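Local coordinates for serine-rich secreted cell wall anchored (LPXTG-motif ) protein (Lactobacillus reuteri ATCC 53608, PDB 5NXK) that probably acts as a cell-wall-anchored adhesin, its beta-solenoid domain mediating attachment of the bacterium in gut microbe-host interactions, at residues I1-A13 / I19-N32. Sequence-based numbering, arbitrary orientation.
Sequences IEEVSNEEELKAA and ITTIKLKNNITLNN
Val4 and Leu10 of residues 1-13 close the N-terminal end of the beta-solenoid by packing on Ile22, Leu24, Ile28 and Leu30 of residues 19-32, a helical cap over the first coil as in pectate lyase-like folds. The segments supply strand 3-4, helix 7-14 and strand 21-24 of a beta-alpha-beta unit, and strand 28-30 turns off into the next sheet, passing beneath the helix at 77° to its axis. Strand 3-4 is the edge of the long parallel sheet, paired with strand 21-24 through Lys23 N to Glu2 O, Val4 N to Lys23 O (2.9 Å) and Lys25 N to Val4 O. From this pair Val4 points inward: CG2, lodged between its backbone N and carbonyl carbon, reaches Ile22 CG2 at 3.6 Å and Leu24 CD2 at 3.7 Å. Leu10 continues the apolar layer from the helix, its CD1 over Ile22 CG2 (4.0 Å) and its CD2 against Leu30 CD2, while Ala13 CB rests on Ile22 CD1 at 3.7 Å. Ile34 of the third sheet also touches Leu10, and Ile52 of the next coil backs Leu24 and Leu30. On the outward face the aliphatic chain of Lys25, bent at chi2 and chi3, lies across Glu3; their charged ends stay beyond salt-bridge range. Asn6 N-caps the helix, its OD1 accepting from Glu9 N, and Glu9 OE1 in turn takes Ser5 N. At the helix's first turn Glu7 stretches past Leu30, CG anti to the backbone N (chi1 174°), and its carboxylate grips the turn after strand 28-30: OE1 receives Asn31 N from 34° out of the carboxylate plane, whereas OE2 uses its syn lone pair for Asn32 N at 2.9 Å.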
loop_
_atom_site.group_PDB
_atom_site.type_symbol
_atom_site.label_atom_id
_atom_site.label_comp_id
_atom_site.label_asym_id
_atom_site.label_seq_id
_atom_site.Cartn_x
_atom_site.Cartn_y
_atom_site.Cartn_z
ATOM N N ILE A 1 5.027 3.946 26.639
ATOM C CA ILE A 1 6.273 4.065 27.385
ATOM C C ILE A 1 7.259 4.963 26.606
ATOM O O ILE A 1 8.444 4.654 26.512
ATOM C CB ILE A 1 6.904 2.655 27.688
ATOM C CG1 ILE A 1 5.872 1.701 28.303
ATOM C CG2 ILE A 1 8.124 2.738 28.637
ATOM C CD1 ILE A 1 6.483 0.455 28.940
ATOM N N GLU A 2 6.737 6.050 26.025
ATOM C CA GLU A 2 7.531 7.160 25.449
ATOM C C GLU A 2 6.661 8.150 24.680
ATOM O O GLU A 2 6.076 7.815 23.651
ATOM C CB GLU A 2 8.635 6.652 24.519
ATOM C CG GLU A 2 9.546 7.743 23.983
ATOM C CD GLU A 2 10.692 8.077 24.936
ATOM O OE1 GLU A 2 11.204 7.156 25.616
ATOM O OE2 GLU A 2 11.094 9.260 24.994
ATOM N N GLU A 3 6.641 9.390 25.160
ATOM C CA GLU A 3 5.836 10.454 24.572
ATOM C C GLU A 3 6.652 11.460 23.744
ATOM O O GLU A 3 7.731 11.882 24.165
ATOM C CB GLU A 3 5.072 11.146 25.694
ATOM C CG GLU A 3 4.321 10.125 26.558
ATOM C CD GLU A 3 3.394 10.747 27.592
ATOM O OE1 GLU A 3 3.463 11.977 27.814
ATOM O OE2 GLU A 3 2.600 9.990 28.198
ATOM N N VAL A 4 6.160 11.829 22.561
ATOM C CA VAL A 4 6.912 12.734 21.684
ATOM C C VAL A 4 6.026 13.875 21.187
ATOM O O VAL A 4 4.829 13.685 20.934
ATOM C CB VAL A 4 7.544 11.988 20.458
ATOM C CG1 VAL A 4 8.581 10.939 20.895
ATOM C CG2 VAL A 4 6.469 11.368 19.572
ATOM N N SER A 5 6.618 15.060 21.032
ATOM C CA SER A 5 5.846 16.236 20.668
ATOM C C SER A 5 6.406 17.007 19.477
ATOM O O SER A 5 5.819 18.012 19.061
ATOM C CB SER A 5 5.754 17.182 21.868
ATOM O OG SER A 5 5.017 16.582 22.916
ATOM N N ASN A 6 7.529 16.553 18.925
ATOM C CA ASN A 6 8.102 17.246 17.774
ATOM C C ASN A 6 9.059 16.368 16.986
ATOM O O ASN A 6 9.286 15.217 17.347
ATOM C CB ASN A 6 8.808 18.532 18.222
ATOM C CG ASN A 6 9.941 18.266 19.196
ATOM O OD1 ASN A 6 10.741 17.347 19.007
ATOM N ND2 ASN A 6 10.001 19.060 20.258
ATOM N N GLU A 7 9.615 16.924 15.912
ATOM C CA GLU A 7 10.448 16.153 14.999
ATOM C C GLU A 7 11.647 15.526 15.699
ATOM O O GLU A 7 11.912 14.341 15.529
ATOM C CB GLU A 7 10.910 17.028 13.828
ATOM C CG GLU A 7 11.907 16.332 12.907
ATOM C CD GLU A 7 12.057 17.029 11.557
ATOM O OE1 GLU A 7 11.661 18.211 11.429
ATOM O OE2 GLU A 7 12.545 16.375 10.608
ATOM N N GLU A 8 12.369 16.314 16.491
ATOM C CA GLU A 8 13.572 15.810 17.151
ATOM C C GLU A 8 13.248 14.704 18.156
ATOM O O GLU A 8 13.976 13.709 18.242
ATOM C CB GLU A 8 14.321 16.947 17.854
ATOM C CG GLU A 8 15.077 17.880 16.917
ATOM C CD GLU A 8 15.964 17.143 15.920
ATOM O OE1 GLU A 8 16.802 16.319 16.347
ATOM O OE2 GLU A 8 15.824 17.395 14.700
ATOM N N GLU A 9 12.155 14.855 18.902
ATOM C CA GLU A 9 11.776 13.805 19.851
ATOM C C GLU A 9 11.314 12.535 19.121
ATOM O O GLU A 9 11.644 11.412 19.530
ATOM C CB GLU A 9 10.678 14.303 20.799
ATOM C CG GLU A 9 11.141 15.392 21.775
ATOM C CD GLU A 9 10.009 16.026 22.588
ATOM O OE1 GLU A 9 8.828 15.682 22.383
ATOM O OE2 GLU A 9 10.313 16.878 23.454
ATOM N N LEU A 10 10.568 12.705 18.033
ATOM C CA LEU A 10 10.118 11.538 17.275
ATOM C C LEU A 10 11.320 10.805 16.679
ATOM O O LEU A 10 11.401 9.576 16.719
ATOM C CB LEU A 10 9.139 11.933 16.170
ATOM C CG LEU A 10 8.568 10.759 15.365
ATOM C CD1 LEU A 10 7.854 9.761 16.291
ATOM C CD2 LEU A 10 7.621 11.262 14.280
ATOM N N LYS A 11 12.238 11.577 16.107
ATOM C CA LYS A 11 13.456 11.043 15.526
ATOM C C LYS A 11 14.255 10.282 16.567
ATOM O O LYS A 11 14.715 9.163 16.314
ATOM C CB LYS A 11 14.303 12.163 14.924
ATOM C CG LYS A 11 15.648 11.683 14.403
ATOM C CD LYS A 11 16.466 12.819 13.799
ATOM C CE LYS A 11 17.858 12.333 13.409
ATOM N NZ LYS A 11 18.725 13.432 12.903
ATOM N N ALA A 12 14.418 10.889 17.739
ATOM C CA ALA A 12 15.185 10.253 18.802
ATOM C C ALA A 12 14.535 8.934 19.223
ATOM O O ALA A 12 15.217 7.924 19.355
ATOM C CB ALA A 12 15.322 11.198 20.005
ATOM N N ALA A 13 13.215 8.930 19.372
ATOM C CA ALA A 13 12.514 7.722 19.801
ATOM C C ALA A 13 12.605 6.607 18.751
ATOM O O ALA A 13 12.826 5.438 19.083
ATOM C CB ALA A 13 11.065 8.038 20.097
ATOM N N ILE A 19 13.341 1.294 21.980
ATOM C CA ILE A 19 12.002 1.880 22.026
ATOM C C ILE A 19 11.013 1.051 21.206
ATOM O O ILE A 19 11.281 0.729 20.041
ATOM C CB ILE A 19 12.006 3.341 21.516
ATOM C CG1 ILE A 19 12.770 4.237 22.493
ATOM C CG2 ILE A 19 10.591 3.877 21.410
ATOM C CD1 ILE A 19 12.191 4.242 23.893
ATOM N N THR A 20 9.907 0.664 21.845
ATOM C CA THR A 20 8.862 -0.120 21.193
ATOM C C THR A 20 7.521 0.628 21.054
ATOM O O THR A 20 6.740 0.337 20.147
ATOM C CB THR A 20 8.590 -1.451 21.945
ATOM O OG1 THR A 20 8.078 -1.184 23.255
ATOM C CG2 THR A 20 9.858 -2.284 22.032
ATOM N N THR A 21 7.246 1.569 21.956
ATOM C CA THR A 21 5.963 2.268 21.939
ATOM C C THR A 21 6.149 3.785 22.006
ATOM O O THR A 21 6.922 4.298 22.819
ATOM C CB THR A 21 5.055 1.801 23.094
ATOM O OG1 THR A 21 4.974 0.371 23.087
ATOM C CG2 THR A 21 3.661 2.390 22.944
ATOM N N ILE A 22 5.461 4.494 21.119
ATOM C CA ILE A 22 5.597 5.940 20.997
ATOM C C ILE A 22 4.210 6.572 20.955
ATOM O O ILE A 22 3.348 6.110 20.200
ATOM C CB ILE A 22 6.398 6.310 19.724
ATOM C CG1 ILE A 22 7.804 5.714 19.784
ATOM C CG2 ILE A 22 6.438 7.817 19.492
ATOM C CD1 ILE A 22 8.562 5.850 18.496
ATOM N N LYS A 23 3.974 7.588 21.784
ATOM C CA LYS A 23 2.691 8.288 21.796
ATOM C C LYS A 23 2.869 9.720 21.329
ATOM O O LYS A 23 3.716 10.440 21.856
ATOM C CB LYS A 23 2.061 8.309 23.193
ATOM C CG LYS A 23 1.554 6.981 23.708
ATOM C CD LYS A 23 0.651 7.201 24.918
ATOM C CE LYS A 23 -0.442 8.211 24.596
ATOM N NZ LYS A 23 -1.468 8.320 25.675
ATOM N N LEU A 24 2.068 10.138 20.353
ATOM C CA LEU A 24 2.095 11.524 19.898
ATOM C C LEU A 24 1.328 12.381 20.895
ATOM O O LEU A 24 0.202 12.051 21.262
ATOM C CB LEU A 24 1.484 11.660 18.496
ATOM C CG LEU A 24 2.046 10.734 17.410
ATOM C CD1 LEU A 24 1.382 10.972 16.045
ATOM C CD2 LEU A 24 3.561 10.906 17.310
ATOM N N LYS A 25 1.949 13.464 21.352
ATOM C CA LYS A 25 1.291 14.395 22.271
ATOM C C LYS A 25 0.883 15.655 21.519
ATOM O O LYS A 25 0.251 16.548 22.075
ATOM C CB LYS A 25 2.213 14.762 23.439
ATOM C CG LYS A 25 2.649 13.575 24.286
ATOM C CD LYS A 25 1.465 12.758 24.773
ATOM C CE LYS A 25 0.696 13.464 25.868
ATOM N NZ LYS A 25 -0.545 12.704 26.194
ATOM N N ASN A 26 1.259 15.714 20.247
ATOM C CA ASN A 26 1.021 16.885 19.415
ATOM C C ASN A 26 1.170 16.513 17.941
ATOM O O ASN A 26 1.754 15.473 17.607
ATOM C CB ASN A 26 2.010 18.004 19.794
ATOM C CG ASN A 26 1.622 19.367 19.222
ATOM O OD1 ASN A 26 0.559 19.528 18.619
ATOM N ND2 ASN A 26 2.486 20.360 19.427
ATOM N N ASN A 27 0.643 17.349 17.057
ATOM C CA ASN A 27 0.909 17.170 15.637
ATOM C C ASN A 27 2.378 17.411 15.361
ATOM O O ASN A 27 2.975 18.323 15.924
ATOM C CB ASN A 27 0.058 18.110 14.787
ATOM C CG ASN A 27 -1.410 17.986 15.079
ATOM O OD1 ASN A 27 -1.939 16.884 15.193
ATOM N ND2 ASN A 27 -2.086 19.122 15.205
ATOM N N ILE A 28 2.954 16.620 14.470
ATOM C CA ILE A 28 4.372 16.734 14.200
ATOM C C ILE A 28 4.632 17.012 12.729
ATOM O O ILE A 28 4.089 16.331 11.849
ATOM C CB ILE A 28 5.111 15.452 14.617
ATOM C CG1 ILE A 28 4.925 15.229 16.126
ATOM C CG2 ILE A 28 6.581 15.542 14.238
ATOM C CD1 ILE A 28 5.767 14.137 16.707
ATOM N N THR A 29 5.473 18.006 12.464
ATOM C CA THR A 29 5.917 18.267 11.102
ATOM C C THR A 29 7.376 17.861 10.930
ATOM O O THR A 29 8.251 18.323 11.669
ATOM C CB THR A 29 5.760 19.744 10.724
ATOM O OG1 THR A 29 4.381 20.114 10.807
ATOM C CG2 THR A 29 6.258 19.981 9.304
ATOM N N LEU A 30 7.632 17.013 9.940
ATOM C CA LEU A 30 8.978 16.534 9.660
ATOM C C LEU A 30 9.593 17.259 8.464
ATOM O O LEU A 30 9.107 17.136 7.334
ATOM C CB LEU A 30 8.972 15.021 9.393
ATOM C CG LEU A 30 8.282 14.120 10.421
ATOM C CD1 LEU A 30 8.296 12.667 9.956
ATOM C CD2 LEU A 30 8.944 14.258 11.779
ATOM N N ASN A 31 10.662 18.009 8.714
ATOM C CA ASN A 31 11.403 18.666 7.641
ATOM C C ASN A 31 12.450 17.729 7.045
ATOM O O ASN A 31 12.963 17.953 5.943
ATOM C CB ASN A 31 12.064 19.941 8.159
ATOM C CG ASN A 31 11.049 20.951 8.670
ATOM O OD1 ASN A 31 11.013 21.263 9.859
ATOM N ND2 ASN A 31 10.202 21.446 7.774
ATOM N N ASN A 32 12.740 16.659 7.771
ATOM C CA ASN A 32 13.697 15.669 7.305
ATOM C C ASN A 32 13.098 14.267 7.364
ATOM O O ASN A 32 12.170 14.023 8.133
ATOM C CB ASN A 32 14.950 15.734 8.172
ATOM C CG ASN A 32 15.617 17.086 8.114
ATOM O OD1 ASN A 32 16.238 17.443 7.116
ATOM N ND2 ASN A 32 15.443 17.874 9.173
HETATM O O HOH W 1 5.689 20.029 16.906
HETATM O O HOH W 2 10.068 20.271 12.220
#